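Local coordinates for protein histidine kinase (Methanosarcina mazei, PDB 3LIA) that probably transfers phosphate from ATP to a protein histidine as a membrane-bound sensor kinase, of which this chain is the Cache sensory portion, at residues V75-E80 with G101-Y106; G51-E56 with D82-R87; T248-Y253 with V267-M272; T138-Y143 with M150-S155. One frame throughout, in Å; residues are numbered along the deposited sequence.

Interaction 1: residues V75-E80 with G101-Y106; sequences VYLGYE and GRFVPY
L77 and P105 meet backbone to backbone: the amide of L77 donates to P105 O at 3.2 Å. Two residues further along, Y79 N reaches F103 O at 3.0 Å, but that bond is bent, 133° at the hydrogen. Between them L77 O faces the nitrogen of P105, which has no proton to give; the CA-H of V104 takes that place, with V104 CA 3.3 Å from L77 O. The side chains of Y79 and F103 run the same way, their rings nearly parallel but slid apart, so that Y79 CE1 comes to the edge of the F103 ring, 3.7 Å from its CD2. L77 CD1 touches the same ring obliquely at F103 CE2, and CD of P105 lies over one face of that ring, toward its rim. Y76 and Y106 share a face of the sheet. With CG of Y76 held between its backbone N and carbonyl carbon (chi1 52°), Y76 CD2 lies 3.6 Å from Y106 CD1, the ring planes 59° apart. At the far end, E80 OE2 and R102 NH1 make only a long salt bridge of 3.9 Å; E80 is held more firmly by Y128 and K132, and R102 by D123. Outside the pair, L77 and Y79 pack on helix 13-49, V75 and F103 on helix 55-68, and the hydroxyl of Y106 bonds D170. This is buried antiparallel sheet backed by helices, as in the PAS-like, membrane-distal module of a double Cache sensor.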
# COMPACT_ATOMS: atom_id res chain seq x y z
N VAL A 75 -2.41 -2.32 13.03
CA VAL A 75 -3.85 -2.47 12.84
C VAL A 75 -4.45 -1.37 13.74
O VAL A 75 -3.98 -1.15 14.86
CB VAL A 75 -4.39 -3.87 13.23
CG1 VAL A 75 -6.00 -3.91 13.03
CG2 VAL A 75 -3.70 -4.98 12.43
N TYR A 76 -5.40 -0.59 13.25
CA TYR A 76 -5.77 0.58 14.01
C TYR A 76 -7.20 0.99 13.76
O TYR A 76 -7.80 0.61 12.75
CB TYR A 76 -4.80 1.76 13.70
CG TYR A 76 -4.64 2.05 12.19
CD1 TYR A 76 -5.46 2.96 11.55
CD2 TYR A 76 -3.65 1.44 11.44
CE1 TYR A 76 -5.29 3.22 10.20
CE2 TYR A 76 -3.50 1.69 10.12
CZ TYR A 76 -4.32 2.56 9.51
OH TYR A 76 -4.16 2.80 8.18
N LEU A 77 -7.77 1.76 14.67
CA LEU A 77 -9.09 2.36 14.46
C LEU A 77 -8.86 3.78 14.79
O LEU A 77 -8.04 4.07 15.66
CB LEU A 77 -10.09 1.84 15.53
CG LEU A 77 -10.27 0.34 15.43
CD1 LEU A 77 -11.16 -0.00 16.64
CD2 LEU A 77 -11.01 -0.01 14.10
N GLY A 78 -9.61 4.69 14.15
CA GLY A 78 -9.55 6.11 14.52
C GLY A 78 -10.98 6.61 14.36
O GLY A 78 -11.65 6.33 13.31
N TYR A 79 -11.48 7.27 15.38
CA TYR A 79 -12.89 7.71 15.39
C TYR A 79 -13.02 9.20 15.43
O TYR A 79 -12.15 9.86 16.00
CB TYR A 79 -13.58 7.16 16.64
CG TYR A 79 -13.97 5.70 16.47
CD1 TYR A 79 -13.03 4.70 16.63
CD2 TYR A 79 -15.28 5.34 16.11
CE1 TYR A 79 -13.41 3.32 16.50
CE2 TYR A 79 -15.66 4.01 15.97
CZ TYR A 79 -14.74 3.03 16.12
OH TYR A 79 -15.16 1.74 15.95
N GLU A 80 -14.13 9.71 14.89
CA GLU A 80 -14.60 11.10 15.11
C GLU A 80 -14.82 11.44 16.60
O GLU A 80 -15.05 10.54 17.41
CB GLU A 80 -15.93 11.31 14.32
CG GLU A 80 -15.72 11.20 12.76
CD GLU A 80 -14.91 12.37 12.19
OE1 GLU A 80 -15.46 13.45 12.04
OE2 GLU A 80 -13.71 12.25 11.91
N GLY A 101 -8.53 12.48 23.81
CA GLY A 101 -9.39 11.38 24.25
C GLY A 101 -10.17 10.69 23.08
O GLY A 101 -10.89 9.77 23.29
N ARG A 102 -9.99 11.09 21.85
CA ARG A 102 -10.65 10.35 20.81
C ARG A 102 -10.08 8.89 20.81
O ARG A 102 -8.94 8.65 21.24
CB ARG A 102 -10.28 10.93 19.48
CG ARG A 102 -10.98 12.25 19.11
CD ARG A 102 -11.30 11.99 17.66
NE ARG A 102 -10.86 13.12 17.00
CZ ARG A 102 -10.78 13.32 15.72
NH1 ARG A 102 -11.06 12.39 14.79
NH2 ARG A 102 -10.38 14.54 15.42
N PHE A 103 -10.87 7.97 20.26
CA PHE A 103 -10.45 6.57 20.22
C PHE A 103 -9.66 6.41 18.95
O PHE A 103 -10.23 6.34 17.90
CB PHE A 103 -11.63 5.64 20.29
CG PHE A 103 -11.25 4.20 20.54
CD1 PHE A 103 -10.26 3.86 21.50
CD2 PHE A 103 -11.94 3.16 19.89
CE1 PHE A 103 -9.97 2.52 21.79
CE2 PHE A 103 -11.59 1.83 20.15
CZ PHE A 103 -10.62 1.52 21.11
N VAL A 104 -8.33 6.43 19.05
CA VAL A 104 -7.51 6.42 17.86
C VAL A 104 -6.30 5.47 18.07
O VAL A 104 -5.15 5.87 17.86
CB VAL A 104 -6.97 7.86 17.51
CG1 VAL A 104 -8.11 8.81 16.95
CG2 VAL A 104 -6.26 8.49 18.78
N PRO A 105 -6.55 4.27 18.55
CA PRO A 105 -5.45 3.35 18.92
C PRO A 105 -4.73 2.80 17.68
O PRO A 105 -5.39 2.25 16.76
CB PRO A 105 -6.14 2.17 19.55
CG PRO A 105 -7.62 2.19 18.99
CD PRO A 105 -7.90 3.73 18.87
N TYR A 106 -3.42 2.90 17.67
CA TYR A 106 -2.66 2.40 16.58
C TYR A 106 -1.89 1.29 17.22
O TYR A 106 -0.90 1.53 17.92
CB TYR A 106 -1.68 3.50 16.04
CG TYR A 106 -0.65 3.01 15.01
CD1 TYR A 106 -1.07 2.40 13.79
CD2 TYR A 106 0.73 3.25 15.18
CE1 TYR A 106 -0.16 1.99 12.83
CE2 TYR A 106 1.68 2.84 14.22
CZ TYR A 106 1.23 2.20 13.06
OH TYR A 106 2.12 1.78 12.13
O HOH W 1 -13.56 9.15 19.46

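Interaction 2: residues G51-E56 with D82-R87; sequences GSQDRE and DAFDGR
R55 grips D85 side-on with two nitrogens, NE to OD2 and NH2 to OD1, each bond 2.9 Å long and nearly straight. Both acceptors lie in the guanidinium plane, whereas the carboxylate is turned against it: NH2 meets OD1 on its syn side but tilted out of the carboxylate plane, and NE meets OD2 from above that plane. The same D85 OD1 closes an Asx turn by accepting R87 N at 2.8 Å, and the two donors approach OD1 from opposite faces. Placing CG of D85 between its own N and carbonyl carbon (chi1 58°) turns the carboxylate to serve both, so this salt bridge ties a turn of the loop after strand 74-79 to the start of helix 55-68. R55 has further partners: NH1 bonds H97 and G101 O, and NH2 pairs with D88, which together fix the rotation of the guanidinium. At the helix start D54 is the N-cap, its OD1 accepting from E57 N and, weakly, from E56 N.

Packing fills in beneath the charges. The R55 chain, extended from CG to NE, slides past F84 in the opposite direction, with R55 CG 3.4 Å from F84 CE2 and the guanidinium almost perpendicular to the ring. F84 also meets F103 and stands edge-to-face with Y79, joining this outer loop to the sheet. Q53 CG lies 3.6 Å from D85 CB in one of the two deposited conformers of Q53, so this contact is doubtful. At the rim of the phenyl ring, near its plane, F84 CZ rests 3.7 Å from D54 O.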
# COMPACT_ATOMS: atom_id res chain seq x y z
N GLY A 51 -21.68 -2.03 19.35
CA GLY A 51 -22.43 -1.09 20.21
C GLY A 51 -21.95 -1.19 21.66
O GLY A 51 -22.33 -0.38 22.51
N SER A 52 -21.07 -2.16 21.93
CA SER A 52 -20.70 -2.45 23.30
C SER A 52 -19.73 -1.38 23.87
O SER A 52 -19.54 -1.35 25.04
CB SER A 52 -20.12 -3.84 23.44
OG SER A 52 -21.07 -4.81 23.04
N GLN A 53 -19.14 -0.53 23.04
CA GLN A 53 -18.38 0.62 23.56
C GLN A 53 -17.24 0.27 24.51
O GLN A 53 -16.99 0.99 25.47
CB GLN A 53 -19.35 1.56 24.31
CG GLN A 53 -20.28 2.32 23.37
CD GLN A 53 -20.29 1.72 21.98
OE1 GLN A 53 -21.15 2.04 21.15
NE2 GLN A 53 -19.32 0.86 21.70
N ASP A 54 -16.56 -0.85 24.29
CA ASP A 54 -15.57 -1.27 25.25
C ASP A 54 -14.25 -0.99 24.54
O ASP A 54 -13.93 -1.66 23.58
CB ASP A 54 -15.71 -2.76 25.53
CG ASP A 54 -14.79 -3.24 26.63
OD1 ASP A 54 -13.68 -2.68 26.82
OD2 ASP A 54 -15.14 -4.24 27.27
N ARG A 55 -13.55 0.05 24.97
CA ARG A 55 -12.29 0.44 24.30
C ARG A 55 -11.25 -0.62 24.50
O ARG A 55 -10.45 -0.87 23.58
CB ARG A 55 -11.78 1.81 24.86
CG ARG A 55 -12.67 2.95 24.35
CD ARG A 55 -12.05 4.33 24.67
NE ARG A 55 -12.97 5.39 24.39
CZ ARG A 55 -12.66 6.60 23.96
NH1 ARG A 55 -11.37 6.93 23.71
NH2 ARG A 55 -13.64 7.49 23.81
N GLU A 56 -11.22 -1.24 25.68
CA GLU A 56 -10.15 -2.17 25.95
C GLU A 56 -10.37 -3.42 25.05
O GLU A 56 -9.43 -4.09 24.57
CB GLU A 56 -10.20 -2.60 27.41
CG GLU A 56 -8.97 -3.34 27.74
CD GLU A 56 -7.82 -2.35 28.03
OE1 GLU A 56 -6.67 -2.81 28.12
OE2 GLU A 56 -8.05 -1.11 28.18
N ASP A 82 -16.14 11.77 19.95
CA ASP A 82 -17.22 11.07 20.65
C ASP A 82 -17.93 9.98 19.86
O ASP A 82 -18.89 9.42 20.38
CB ASP A 82 -18.24 12.06 21.26
CG ASP A 82 -17.75 12.68 22.56
OD1 ASP A 82 -16.95 12.04 23.27
OD2 ASP A 82 -18.20 13.78 22.91
N ALA A 83 -17.43 9.59 18.70
CA ALA A 83 -18.19 8.66 17.85
C ALA A 83 -18.04 7.17 18.18
O ALA A 83 -18.75 6.33 17.60
CB ALA A 83 -17.86 8.93 16.37
N PHE A 84 -17.14 6.81 19.09
CA PHE A 84 -17.04 5.40 19.46
C PHE A 84 -17.93 5.04 20.66
O PHE A 84 -18.65 4.00 20.66
CB PHE A 84 -15.57 4.98 19.77
CG PHE A 84 -15.45 3.58 20.35
CD1 PHE A 84 -15.49 2.44 19.47
CD2 PHE A 84 -15.27 3.36 21.71
CE1 PHE A 84 -15.39 1.12 19.99
CE2 PHE A 84 -15.19 2.05 22.23
CZ PHE A 84 -15.24 0.95 21.37
N ASP A 85 -17.92 5.88 21.67
CA ASP A 85 -18.70 5.61 22.87
C ASP A 85 -19.20 6.89 23.57
O ASP A 85 -19.66 6.84 24.67
CB ASP A 85 -17.84 4.86 23.87
CG ASP A 85 -16.57 5.65 24.26
OD1 ASP A 85 -16.47 6.86 23.94
OD2 ASP A 85 -15.75 5.09 24.98
N GLY A 86 -19.12 8.04 22.93
CA GLY A 86 -19.68 9.22 23.62
C GLY A 86 -18.85 9.70 24.81
O GLY A 86 -19.26 10.66 25.47
N ARG A 87 -17.67 9.10 25.02
CA ARG A 87 -16.87 9.37 26.26
C ARG A 87 -15.38 9.77 26.14
O ARG A 87 -14.59 9.41 27.02
CB ARG A 87 -16.95 8.12 27.17
CG ARG A 87 -18.37 7.74 27.60
CD ARG A 87 -18.30 6.70 28.68
NE ARG A 87 -19.55 5.97 28.80
CZ ARG A 87 -19.90 5.26 29.87
NH1 ARG A 87 -21.06 4.59 29.88
NH2 ARG A 87 -19.10 5.21 30.94
O HOH W 2 -16.41 3.53 26.83

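Interaction 3: residues T248-Y253 with V267-M272; sequences TVIMFY and VPKEEM
I250 N donates to V267 O over 2.7 Å, nearly straight at 168°, and the reply comes from V267 N to I250 O at 2.8 Å: a hydrogen-bonded antiparallel pair. V267 O is touched a second time, by the CA-H of V249, whose own partner P268 forms the neighbouring non-hydrogen-bonded pair. One step on, K269 N reaches T248 O at 3.1 Å, as the chain leaves the strand for the short, weakly bonded helix 269-272.

On the side of the sheet with I250 and V267, the F252 ring is met at its edge. V267 CG2 approaches F252 CE2 at 3.9 Å, and M272, whose side chain points against that of F252, brings SD to 3.9 Å from F252 CZ at the same edge, a Met-aromatic contact. I250 CG2 lies over one face of this ring. K269 runs beside T248, its CD 3.7 Å from T248 CG2, before NZ reaches E239 on the next strand. I250, F252 and M272 also pack against the N-terminal part of helix 13-49. The contact closes the hairpin of strands 247-256 and 261-268, with the helical turn that follows it, in the four-stranded antiparallel sheet of what is probably the membrane-proximal, PAS-like module of a double Cache sensor.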
# COMPACT_ATOMS: atom_id res chain seq x y z
N THR A 248 18.76 -1.05 -26.48
CA THR A 248 17.29 -0.96 -26.36
C THR A 248 16.75 -2.00 -25.36
O THR A 248 17.17 -3.14 -25.37
CB THR A 248 16.60 -1.21 -27.69
OG1 THR A 248 17.12 -0.28 -28.66
CG2 THR A 248 15.07 -0.98 -27.54
N VAL A 249 15.83 -1.57 -24.49
CA VAL A 249 15.09 -2.51 -23.65
C VAL A 249 13.58 -2.33 -23.94
O VAL A 249 13.12 -1.25 -24.38
CB VAL A 249 15.39 -2.29 -22.14
CG1 VAL A 249 16.85 -2.63 -21.84
CG2 VAL A 249 15.08 -0.82 -21.73
N ILE A 250 12.82 -3.40 -23.72
CA ILE A 250 11.39 -3.27 -23.74
C ILE A 250 10.90 -3.31 -22.26
O ILE A 250 11.27 -4.20 -21.48
CB ILE A 250 10.70 -4.38 -24.53
CG1 ILE A 250 11.39 -4.60 -25.91
CG2 ILE A 250 9.19 -4.06 -24.69
CD1 ILE A 250 11.34 -3.31 -26.78
N MET A 251 10.10 -2.32 -21.88
CA MET A 251 9.60 -2.24 -20.51
C MET A 251 8.09 -2.58 -20.57
O MET A 251 7.28 -1.82 -21.15
CB MET A 251 9.90 -0.85 -19.90
CG MET A 251 9.18 -0.60 -18.61
SD MET A 251 9.19 1.14 -18.08
CE MET A 251 10.96 1.46 -18.21
N PHE A 252 7.77 -3.77 -20.08
CA PHE A 252 6.39 -4.27 -19.97
C PHE A 252 5.85 -3.95 -18.56
O PHE A 252 6.51 -4.26 -17.54
CB PHE A 252 6.41 -5.77 -20.09
CG PHE A 252 6.98 -6.29 -21.44
CD1 PHE A 252 6.16 -6.47 -22.51
CD2 PHE A 252 8.32 -6.58 -21.57
CE1 PHE A 252 6.68 -6.94 -23.73
CE2 PHE A 252 8.82 -7.08 -22.74
CZ PHE A 252 8.02 -7.24 -23.81
N TYR A 253 4.64 -3.40 -18.50
CA TYR A 253 4.01 -3.07 -17.19
C TYR A 253 2.53 -3.51 -17.23
O TYR A 253 1.84 -3.31 -18.27
CB TYR A 253 4.14 -1.60 -16.90
CG TYR A 253 3.74 -0.72 -18.06
CD1 TYR A 253 2.42 -0.24 -18.17
CD2 TYR A 253 4.66 -0.38 -19.05
CE1 TYR A 253 2.03 0.58 -19.20
CE2 TYR A 253 4.27 0.44 -20.10
CZ TYR A 253 2.96 0.91 -20.16
OH TYR A 253 2.57 1.70 -21.20
N VAL A 267 13.12 -5.98 -20.40
CA VAL A 267 13.87 -6.99 -21.16
C VAL A 267 14.72 -6.40 -22.31
O VAL A 267 14.24 -5.66 -23.10
CB VAL A 267 12.92 -8.03 -21.78
CG1 VAL A 267 13.76 -9.26 -22.31
CG2 VAL A 267 11.84 -8.49 -20.78
N PRO A 268 16.00 -6.75 -22.36
CA PRO A 268 16.86 -6.32 -23.46
C PRO A 268 16.31 -6.86 -24.76
O PRO A 268 16.15 -8.07 -24.90
CB PRO A 268 18.21 -6.98 -23.13
CG PRO A 268 18.16 -7.23 -21.61
CD PRO A 268 16.72 -7.59 -21.37
N LYS A 269 15.96 -5.95 -25.64
CA LYS A 269 15.29 -6.27 -26.90
C LYS A 269 15.96 -7.39 -27.71
O LYS A 269 15.29 -8.18 -28.36
CB LYS A 269 15.21 -5.02 -27.78
CG LYS A 269 14.42 -5.18 -29.08
CD LYS A 269 14.28 -3.84 -29.78
CE LYS A 269 13.89 -3.95 -31.26
NZ LYS A 269 12.48 -3.61 -31.57
N GLU A 270 17.29 -7.44 -27.66
CA GLU A 270 18.04 -8.39 -28.48
C GLU A 270 17.86 -9.78 -27.90
O GLU A 270 17.80 -10.78 -28.63
CB GLU A 270 19.53 -7.99 -28.55
CG GLU A 270 20.34 -8.12 -27.25
CD GLU A 270 20.22 -6.93 -26.26
OE1 GLU A 270 19.29 -6.07 -26.38
OE2 GLU A 270 21.06 -6.87 -25.34
N GLU A 271 17.75 -9.86 -26.57
CA GLU A 271 17.64 -11.14 -25.91
C GLU A 271 16.33 -11.77 -26.28
O GLU A 271 16.20 -13.00 -26.28
CB GLU A 271 17.75 -11.00 -24.39
CG GLU A 271 19.07 -10.45 -23.91
CD GLU A 271 19.18 -10.46 -22.41
OE1 GLU A 271 18.29 -11.04 -21.76
OE2 GLU A 271 20.15 -9.87 -21.87
N MET A 272 15.36 -10.93 -26.62
CA MET A 272 14.03 -11.41 -26.90
C MET A 272 13.89 -11.92 -28.30
O MET A 272 12.96 -12.66 -28.61
CB MET A 272 13.01 -10.31 -26.69
CG MET A 272 12.58 -10.20 -25.28
SD MET A 272 11.17 -9.09 -25.24
CE MET A 272 10.05 -9.90 -26.38

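Interaction 4: residues T138-Y143 with M150-S155; sequences TLTEPY and MVSYDS. With BTB (2-[bis-(2-hydroxy-ethyl)-amino]-2-hydroxymethyl-propane-1,3-diol), chain C.
The 138-143 chain pairs antiparallel with strand 148-159 in two runs, and the register slips by one residue between them. T138 pairs with D154 through T138 N to D154 O at 2.7 Å and D154 N back to T138 O; past the break, Y143 and M150 exchange bonds in the same way. At the break, T140 N still finds S152 O, but the return bond comes to a side chain: S152 N donates to T140 OG1 at 3.1 Å. That hydroxyl, placed by chi1 66° between the backbone N and carbonyl carbon, gives its own proton to E141 O at 2.9 Å, so it stands in for a carbonyl where the strand pairing lapses. P142 CB fills in against V151 CG1.

Two rings each carry an aliphatic carbon over one face. L139 CD1 sits over the centre of the Y153 ring, 3.6 Å from its centroid, a CH-pi contact on the face that packs toward helix 13-49. M150 CG lies over the Y143 ring, nearer its rim, while its bent chain brings SD to 3.5 Å from Y143 OH. That OH is 2.8 Å from O6 of the bound BTB, and S152 OG makes a weaker contact with BTB O8. D170 and V120 N also bind this probable crystallisation additive; such molecules often mark pockets, and the place is consistent with the ligand site in the membrane-distal module of double Cache sensors.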
# COMPACT_ATOMS: atom_id res chain seq x y z
N THR A 138 -9.44 3.00 0.90
CA THR A 138 -8.28 3.61 0.27
C THR A 138 -6.95 2.90 0.61
O THR A 138 -6.86 2.13 1.57
CB THR A 138 -8.24 5.03 0.65
OG1 THR A 138 -7.82 5.11 2.00
CG2 THR A 138 -9.68 5.56 0.63
N LEU A 139 -5.96 3.16 -0.26
CA LEU A 139 -4.64 2.59 -0.19
C LEU A 139 -3.74 3.74 -0.43
O LEU A 139 -3.75 4.36 -1.53
CB LEU A 139 -4.44 1.56 -1.28
CG LEU A 139 -3.05 0.93 -1.40
CD1 LEU A 139 -2.55 0.32 -0.05
CD2 LEU A 139 -3.07 -0.22 -2.43
N THR A 140 -2.90 4.05 0.55
CA THR A 140 -2.04 5.18 0.37
C THR A 140 -0.95 4.86 -0.63
O THR A 140 -0.63 3.70 -0.90
CB THR A 140 -1.32 5.58 1.69
OG1 THR A 140 -0.42 4.51 2.05
CG2 THR A 140 -2.35 5.89 2.80
N GLU A 141 -0.30 5.91 -1.12
CA GLU A 141 0.99 5.68 -1.81
C GLU A 141 2.02 5.18 -0.73
O GLU A 141 1.81 5.38 0.45
CB GLU A 141 1.43 6.97 -2.54
CG GLU A 141 0.63 7.11 -3.91
CD GLU A 141 0.95 5.98 -4.91
OE1 GLU A 141 1.98 6.15 -5.60
OE2 GLU A 141 0.21 4.94 -5.00
N PRO A 142 3.12 4.49 -1.15
CA PRO A 142 4.14 3.99 -0.22
C PRO A 142 4.92 5.09 0.47
O PRO A 142 5.12 6.16 -0.05
CB PRO A 142 5.04 3.13 -1.11
CG PRO A 142 5.00 3.93 -2.51
CD PRO A 142 3.43 4.12 -2.55
N TYR A 143 5.33 4.83 1.69
CA TYR A 143 6.09 5.82 2.44
C TYR A 143 6.96 5.12 3.48
O TYR A 143 6.73 3.97 3.81
CB TYR A 143 5.17 6.82 3.16
CG TYR A 143 4.17 6.18 4.13
CD1 TYR A 143 4.46 6.05 5.47
CD2 TYR A 143 2.96 5.67 3.66
CE1 TYR A 143 3.58 5.46 6.35
CE2 TYR A 143 2.05 5.07 4.53
CZ TYR A 143 2.36 4.99 5.87
OH TYR A 143 1.49 4.38 6.75
N MET A 150 6.35 1.19 3.77
CA MET A 150 5.04 0.57 3.88
C MET A 150 3.93 1.29 3.12
O MET A 150 4.08 2.41 2.63
CB MET A 150 4.67 0.50 5.38
CG MET A 150 4.36 1.89 5.90
SD MET A 150 3.82 1.91 7.68
CE MET A 150 5.34 1.63 8.39
N VAL A 151 2.76 0.67 3.10
CA VAL A 151 1.57 1.37 2.69
C VAL A 151 0.47 1.05 3.70
O VAL A 151 0.56 0.09 4.51
CB VAL A 151 0.98 0.87 1.30
CG1 VAL A 151 1.79 1.43 0.05
CG2 VAL A 151 0.77 -0.69 1.30
N SER A 152 -0.59 1.83 3.60
CA SER A 152 -1.65 1.76 4.56
C SER A 152 -2.97 1.55 3.82
O SER A 152 -3.22 2.26 2.84
CB SER A 152 -1.70 3.11 5.27
OG SER A 152 -2.80 3.08 6.19
N TYR A 153 -3.78 0.60 4.27
CA TYR A 153 -5.14 0.36 3.68
C TYR A 153 -6.18 0.81 4.67
O TYR A 153 -6.12 0.43 5.85
CB TYR A 153 -5.40 -1.16 3.50
CG TYR A 153 -4.52 -1.93 2.52
CD1 TYR A 153 -5.05 -2.43 1.30
CD2 TYR A 153 -3.16 -2.20 2.81
CE1 TYR A 153 -4.25 -3.15 0.36
CE2 TYR A 153 -2.33 -2.94 1.85
CZ TYR A 153 -2.90 -3.39 0.65
OH TYR A 153 -2.16 -4.05 -0.24
N ASP A 154 -7.13 1.65 4.28
CA ASP A 154 -8.06 2.14 5.26
C ASP A 154 -9.50 2.05 4.73
O ASP A 154 -9.73 2.19 3.49
CB ASP A 154 -7.72 3.56 5.56
CG ASP A 154 -6.32 3.71 6.02
OD1 ASP A 154 -6.07 3.54 7.26
OD2 ASP A 154 -5.49 4.03 5.13
N SER A 155 -10.45 1.78 5.63
CA SER A 155 -11.90 1.64 5.26
C SER A 155 -12.73 2.42 6.22
O SER A 155 -12.52 2.35 7.41
CB SER A 155 -12.41 0.19 5.37
OG SER A 155 -11.82 -0.64 4.40
C1 BTB C . -0.12 8.44 11.58
O1 BTB C . -0.17 7.75 12.88
C2 BTB C . 0.63 7.58 10.51
C3 BTB C . 2.13 7.71 10.60
O3 BTB C . 2.33 9.07 10.58
C4 BTB C . 0.23 8.14 9.15
O4 BTB C . 1.21 7.60 8.25
N BTB C . 0.32 6.16 10.56
C5 BTB C . 1.10 5.31 11.50
C6 BTB C . 2.29 4.80 10.73
O6 BTB C . 1.80 4.28 9.49
C7 BTB C . -1.14 5.92 10.74
C8 BTB C . -1.62 4.55 10.16
O8 BTB C . -1.20 4.37 8.82

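Interactions 1 and 2 lie toward one end of the elongated chain, interaction 4 near its middle and interaction 3 toward the other end, its centre about 48 Å from that of interaction 1. Interactions 1 and 2 touch directly, through aromatic packing and a probable bond from R55 to G101 O, so the partly exposed, charge-led loop contact closes over the buried, aromatic sheet contact. Interactions 1 and 4 reach the same curled sheet and converge on D170 and the bound BTB, with strand 162-172 between them. Interaction 3 belongs to a separate four-stranded sheet near both chain ends and relies on regular backbone bonds and apolar packing. Helix 13-49 runs past both sheets, packing against interactions 1, 3 and 4.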